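Local coordinates for protein type II secretion ATPase XpsE (Xanthomonas campestris, PDB 2D28) that belongs to the ATPase family of bacterial type II secretion systems and is represented here by its N-terminal domain, at residues 12-17 with 55-60. The protein carries 1 engineered substitution. Numbering follows the deposited sequence.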
ATOM      1  N   GLU A  12      -2.417 -16.209  -2.590  1.00 18.10           N
ATOM      2  CA  GLU A  12      -2.025 -17.542  -2.210  1.00 17.82           C
ATOM      3  C   GLU A  12      -1.464 -17.593  -0.773  1.00 16.30           C
ATOM      4  O   GLU A  12      -1.734 -18.500  -0.010  1.00 12.34           O
ATOM      5  CB  GLU A  12      -0.964 -18.059  -3.196  1.00 20.78           C
ATOM      6  CG  GLU A  12      -0.156 -19.197  -2.587  1.00 23.50           C
ATOM      7  CD  GLU A  12       1.081 -19.564  -3.400  1.00 31.85           C
ATOM      8  OE1 GLU A  12       2.144 -18.872  -3.274  1.00 32.54           O
ATOM      9  OE2 GLU A  12       0.976 -20.544  -4.175  1.00 30.85           O
ATOM     10  N   ALA A  13      -0.660 -16.601  -0.398  1.00 14.41           N
ATOM     11  CA  ALA A  13      -0.132 -16.523   0.919  1.00 14.10           C
ATOM     12  C   ALA A  13      -1.219 -16.211   1.992  1.00 14.72           C
ATOM     13  O   ALA A  13      -1.142 -16.714   3.106  1.00 15.04           O
ATOM     14  CB  ALA A  13       0.996 -15.494   1.007  1.00 15.01           C
ATOM     15  N   LEU A  14      -2.198 -15.370   1.669  1.00 14.84           N
ATOM     16  CA  LEU A  14      -3.357 -15.185   2.539  1.00 14.88           C
ATOM     17  C   LEU A  14      -4.069 -16.522   2.894  1.00 14.94           C
ATOM     18  O   LEU A  14      -4.347 -16.797   4.085  1.00 15.14           O
ATOM     19  CB  LEU A  14      -4.367 -14.238   1.908  1.00 15.27           C
ATOM     20  CG  LEU A  14      -3.942 -12.762   2.018  1.00 15.46           C
ATOM     21  CD1 LEU A  14      -4.800 -11.971   1.108  1.00 16.52           C
ATOM     22  CD2 LEU A  14      -3.981 -12.214   3.479  1.00 15.32           C
ATOM     23  N   LEU A  15      -4.299 -17.334   1.897  1.00 13.44           N
ATOM     24  CA  LEU A  15      -4.923 -18.667   2.115  1.00 16.63           C
ATOM     25  C   LEU A  15      -4.080 -19.575   2.952  1.00 17.76           C
ATOM     26  O   LEU A  15      -4.539 -20.102   3.941  1.00 17.88           O
ATOM     27  CB  LEU A  15      -5.196 -19.355   0.805  1.00 18.31           C
ATOM     28  CG  LEU A  15      -6.295 -18.710  -0.005  1.00 21.29           C
ATOM     29  CD1 LEU A  15      -6.085 -19.338  -1.372  1.00 27.61           C
ATOM     30  CD2 LEU A  15      -7.694 -19.027   0.514  1.00 24.01           C
ATOM     31  N   GLU A  16      -2.806 -19.674   2.591  1.00 19.53           N
ATOM     32  CA  GLU A  16      -1.901 -20.610   3.239  1.00 21.64           C
ATOM     33  C   GLU A  16      -1.680 -20.225   4.693  1.00 21.55           C
ATOM     34  O   GLU A  16      -1.577 -21.066   5.551  1.00 21.27           O
ATOM     35  CB  GLU A  16      -0.604 -20.613   2.464  1.00 23.05           C
ATOM     36  CG  GLU A  16       0.653 -20.532   3.351  1.00 31.57           C
ATOM     37  CD  GLU A  16       1.023 -21.885   3.785  1.00 35.31           C
ATOM     38  OE1 GLU A  16       0.591 -22.797   3.054  1.00 45.70           O
ATOM     39  OE2 GLU A  16       1.671 -22.053   4.823  1.00 39.99           O
ATOM     40  N   ARG A  17      -1.626 -18.935   4.969  1.00 22.01           N
ATOM     41  CA  ARG A  17      -1.517 -18.421   6.360  1.00 21.68           C
ATOM     42  C   ARG A  17      -2.818 -18.415   7.137  1.00 21.69           C
ATOM     43  O   ARG A  17      -2.867 -18.013   8.336  1.00 21.06           O
ATOM     44  CB  ARG A  17      -0.908 -17.023   6.339  1.00 21.45           C
ATOM     45  CG  ARG A  17       0.530 -16.964   5.812  1.00 24.79           C
ATOM     46  CD  ARG A  17       1.505 -17.481   6.819  1.00 26.86           C
ATOM     47  NE  ARG A  17       1.489 -18.929   6.828  1.00 30.62           N
ATOM     48  CZ  ARG A  17       2.149 -19.678   7.709  1.00 39.22           C
ATOM     49  NH1 ARG A  17       2.131 -21.009   7.611  1.00 37.60           N
ATOM     50  NH2 ARG A  17       2.849 -19.098   8.683  1.00 41.05           N
ATOM     51  N   ALA A  55      -1.604  -5.847   4.814  1.00 11.48           N
ATOM     52  CA  ALA A  55      -0.257  -5.249   4.961  1.00 12.60           C
ATOM     53  C   ALA A  55       0.807  -6.317   5.197  1.00 14.04           C
ATOM     54  O   ALA A  55       1.892  -6.362   4.532  1.00 13.74           O
ATOM     55  CB  ALA A  55      -0.230  -4.214   6.122  1.00 12.37           C
ATOM     56  N   GLU A  56       0.553  -7.174   6.191  1.00 14.55           N
ATOM     57  CA  GLU A  56       1.485  -8.242   6.500  1.00 15.93           C
ATOM     58  C   GLU A  56       1.941  -9.105   5.353  1.00 15.57           C
ATOM     59  O   GLU A  56       3.177  -9.373   5.146  1.00 14.43           O
ATOM     60  CB  GLU A  56       0.851  -9.194   7.536  1.00 17.12           C
ATOM     61  CG  GLU A  56       1.842 -10.248   8.042  1.00 19.93           C
ATOM     62  CD  GLU A  56       2.597  -9.812   9.288  1.00 29.52           C
ATOM     63  OE1 GLU A  56       2.508  -8.587   9.643  1.00 30.16           O
ATOM     64  OE2 GLU A  56       3.251 -10.698   9.916  1.00 25.56           O
ATOM     65  N   THR A  57       0.943  -9.548   4.592  1.00 14.13           N
ATOM     66  CA  THR A  57       1.166 -10.435   3.506  1.00 14.23           C
ATOM     67  C   THR A  57       1.873  -9.741   2.334  1.00 13.70           C
ATOM     68  O   THR A  57       2.731 -10.343   1.705  1.00 12.37           O
ATOM     69  CB  THR A  57      -0.158 -11.066   3.099  1.00 15.29           C
ATOM     70  OG1 THR A  57      -0.712 -11.641   4.293  1.00 15.96           O
ATOM     71  CG2 THR A  57       0.122 -12.263   2.151  1.00 16.16           C
ATOM     72  N   CYS A  58       1.432  -8.520   1.994  1.00 13.46           N
ATOM     73  CA  CYS A  58       2.126  -7.702   1.006  1.00 12.91           C
ATOM     74  C   CYS A  58       3.618  -7.617   1.376  1.00 13.33           C
ATOM     75  O   CYS A  58       4.491  -7.853   0.551  1.00 12.39           O
ATOM     76  CB  CYS A  58       1.518  -6.301   0.975  1.00 12.02           C
ATOM     77  SG  CYS A  58      -0.038  -6.231   0.138  1.00 14.82           S
ATOM     78  N   ALA A  59       3.915  -7.370   2.637  1.00 14.39           N
ATOM     79  CA  ALA A  59       5.287  -7.236   3.071  1.00 15.46           C
ATOM     80  C   ALA A  59       6.078  -8.528   2.962  1.00 15.56           C
ATOM     81  O   ALA A  59       7.198  -8.504   2.477  1.00 14.85           O
ATOM     82  CB  ALA A  59       5.333  -6.726   4.472  1.00 17.43           C
ATOM     83  N   GLU A  60       5.476  -9.659   3.328  1.00 16.12           N
ATOM     84  CA  GLU A  60       6.125 -10.945   3.176  1.00 16.44           C
ATOM     85  C   GLU A  60       6.405 -11.223   1.769  1.00 15.11           C
ATOM     86  O   GLU A  60       7.436 -11.745   1.474  1.00 17.09           O
ATOM     87  CB  GLU A  60       5.289 -12.147   3.640  1.00 16.93           C
ATOM     88  CG  GLU A  60       5.057 -12.241   5.112  1.00 19.03           C
ATOM     89  CD  GLU A  60       3.914 -13.231   5.485  1.00 21.59           C
ATOM     90  OE1 GLU A  60       3.097 -13.738   4.640  1.00 21.08           O
ATOM     91  OE2 GLU A  60       3.875 -13.554   6.659  1.00 19.45           O
TER
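Two flat groups, the guanidinium of Arg17 and the carboxylate of Glu60, sit at the exposed margin of this contact, and neither lays a face on the other segment. Arg17 meets Glu60 through its aliphatic part, with CG 4.3 Å from Glu60 OE1. The charged ends stay further apart, Arg17 NE being 5.9 Å from Glu60 OE1. The guanidinium turns instead to its neighbour in sequence: Arg17 NH1 bonds Glu16 OE2 at 3.0 Å, in a salt bridge. That oxygen lies 24° out of the guanidinium plane. It is approached on its anti side, 21° out of the carboxylate plane.

Deeper in, Thr57 points at helix 6-16 and meets Ala13 and Leu14. Its CG2 touches Ala13 CB at 3.5 Å. Its OG1 lies 3.4 Å from Leu14 CD2, a van der Waals contact. With CG2 anti to the backbone N (chi1 -54°), the methyl faces Ala13 and the hydroxyl lies against the end of Leu14. The buried hydroxyl is bonded to Arg19 and to the carbonyl of Asp53, and Arg19 also forms a salt bridge with Glu60 OE2. Ile10, one turn before Leu14, also touches Thr57.

The contact joins helix 6-16 to helix 51-62 in the N-terminal helical part of the chain. No hydrogen bond crosses between 12-17 and 55-60. The segments are probably held mainly by van der Waals contact, with at most a weak long-range attraction between Arg17 and Glu60.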